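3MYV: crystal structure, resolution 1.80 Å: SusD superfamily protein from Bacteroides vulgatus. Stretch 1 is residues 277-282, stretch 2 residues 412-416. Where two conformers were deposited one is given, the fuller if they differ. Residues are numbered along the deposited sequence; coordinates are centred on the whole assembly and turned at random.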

# COMPACT_ATOMS: atom_id res chain seq x y z
N GLY A 277 -11.93 8.75 10.97
CA GLY A 277 -10.64 9.42 11.03
C GLY A 277 -10.62 10.75 10.32
O GLY A 277 -11.52 11.07 9.54
N PHE A 278 -9.57 11.52 10.63
CA PHE A 278 -9.32 12.86 10.09
C PHE A 278 -7.90 12.90 9.62
O PHE A 278 -7.11 12.03 9.99
N VAL A 279 -7.55 13.91 8.80
CA VAL A 279 -6.16 14.30 8.75
C VAL A 279 -5.81 14.95 10.09
O VAL A 279 -6.68 15.45 10.79
N THR A 280 -4.54 14.94 10.43
CA THR A 280 -4.07 15.60 11.65
C THR A 280 -3.97 17.11 11.41
O THR A 280 -3.99 17.60 10.24
N GLN A 281 -3.86 17.86 12.50
CA GLN A 281 -3.66 19.29 12.42
C GLN A 281 -2.35 19.59 11.65
O GLN A 281 -2.30 20.52 10.85
N LYS A 282 -1.32 18.78 11.87
CA LYS A 282 -0.04 18.93 11.17
C LYS A 282 -0.23 18.87 9.65
O LYS A 282 0.27 19.73 8.94
N GLY A 412 0.30 16.93 20.12
CA GLY A 412 -0.41 18.20 19.99
C GLY A 412 -1.59 18.12 19.03
O GLY A 412 -2.19 17.05 18.85
N GLY A 413 -1.92 19.27 18.45
CA GLY A 413 -3.04 19.38 17.54
C GLY A 413 -4.33 18.95 18.19
O GLY A 413 -4.67 19.39 19.28
N TYR A 414 -5.05 18.05 17.52
CA TYR A 414 -6.22 17.43 18.09
C TYR A 414 -6.05 15.91 18.19
O TYR A 414 -7.02 15.14 18.11
N HIS A 415 -4.83 15.47 18.41
CA HIS A 415 -4.57 14.07 18.73
C HIS A 415 -5.36 13.63 19.96
O HIS A 415 -5.61 14.42 20.88
N LEU A 416 -5.73 12.36 19.98
CA LEU A 416 -6.44 11.79 21.11
C LEU A 416 -5.55 11.57 22.32
O LEU A 416 -4.33 11.40 22.19

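The contact between the two stretches is built around Tyr414, whose side chain reaches the end of the 277-279 strand and the start of the helix that follows. Its CA-to-CB bond points sideways, but chi1 of 46° (p) with chi2 of 84° brings the phenol across to the first stretch. There the OH donates a short hydrogen bond to the backbone carbonyl of Val279 (Tyr414 OH to Val279 O, 2.6 Å), which lies near the plane of the ring, as suits a phenolic donor. The CA-to-CB bond of Val279 points away, and its closest approach to the tyrosine is through this carbonyl.

The CA-to-CB bond of Phe278 points toward the second stretch, and its CB sits at the edge of the tyrosine ring, 4.1 Å from Tyr414 CE1, an apolar contact; chi1 is m (-48°). One face of the same ring is covered by the backbone of Gln281, with Gln281 N 3.6 Å from Tyr414 CZ. That amide does not lack a partner: a water accepts from Gln281 N at 2.9 Å and from Tyr414 N at 3.0 Å, joining the two backbones over that face.

The CA-to-CB bond of Gln281 also points toward the second stretch, and Gln281 CB lies 3.7 Å from Tyr414 CE2. Its t, t chain (chi1 -168°, chi2 178°) extends past Gly413 and, with chi3 of -44°, carries Gln281 OE1 to 3.1 Å from Gly413 CA. Gly413 has a positive phi, and a CB there would lie only 3.0 Å from Gln281 CB, a clash; the absent side chain thus permits the close approach.

Thr280 adopts the p rotamer (chi1 57°), its side chain capping a backbone N just beyond the stretch. Thr280 CG2 lies 3.7 Å from His415 CE1. His415 is m (chi1 -80°), its ring end coming nearer although CA-to-CB runs sideways. Lys282 starts sideways, its end leads off, and it makes no contact.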

# COMPACT_ATOMS: atom_id res chain seq x y z
CB PHE A 278 -9.50 13.90 11.19
CG PHE A 278 -10.75 13.75 11.98
CD1 PHE A 278 -11.99 13.63 11.32
CD2 PHE A 278 -10.73 13.78 13.36
CE1 PHE A 278 -13.15 13.52 12.04
CE2 PHE A 278 -11.89 13.68 14.10
CZ PHE A 278 -13.12 13.55 13.44
CB VAL A 279 -5.80 15.20 7.53
CG1 VAL A 279 -6.21 14.49 6.22
CG2 VAL A 279 -6.41 16.61 7.65
CB THR A 280 -2.69 15.06 12.03
OG1 THR A 280 -1.81 15.27 10.92
CG2 THR A 280 -2.75 13.57 12.38
CB GLN A 281 -3.64 19.94 13.81
CG GLN A 281 -3.72 21.46 13.76
CD GLN A 281 -3.76 22.11 15.13
OE1 GLN A 281 -4.47 21.66 16.02
NE2 GLN A 281 -3.01 23.19 15.28
CB LYS A 282 0.96 17.88 11.64
CG LYS A 282 2.26 17.82 10.85
CD LYS A 282 2.33 16.56 9.96
CE LYS A 282 3.46 16.66 8.94
NZ LYS A 282 3.56 15.52 7.99
CB TYR A 414 -7.47 17.84 17.31
CG TYR A 414 -7.43 17.81 15.79
CD1 TYR A 414 -7.67 16.62 15.08
CD2 TYR A 414 -7.25 18.99 15.05
CE1 TYR A 414 -7.67 16.60 13.70
CE2 TYR A 414 -7.26 18.98 13.67
CZ TYR A 414 -7.47 17.78 12.98
OH TYR A 414 -7.49 17.78 11.61
CB HIS A 415 -3.08 13.81 18.92
CG HIS A 415 -2.32 13.66 17.63
ND1 HIS A 415 -2.35 12.49 16.89
CD2 HIS A 415 -1.50 14.51 16.97
CE1 HIS A 415 -1.59 12.65 15.82
NE2 HIS A 415 -1.08 13.86 15.84
CB LEU A 416 -7.07 10.46 20.73
CG LEU A 416 -7.99 10.42 19.50
CD1 LEU A 416 -8.64 9.04 19.40
CD2 LEU A 416 -9.05 11.51 19.60
O HOH W 1 -3.94 16.57 15.12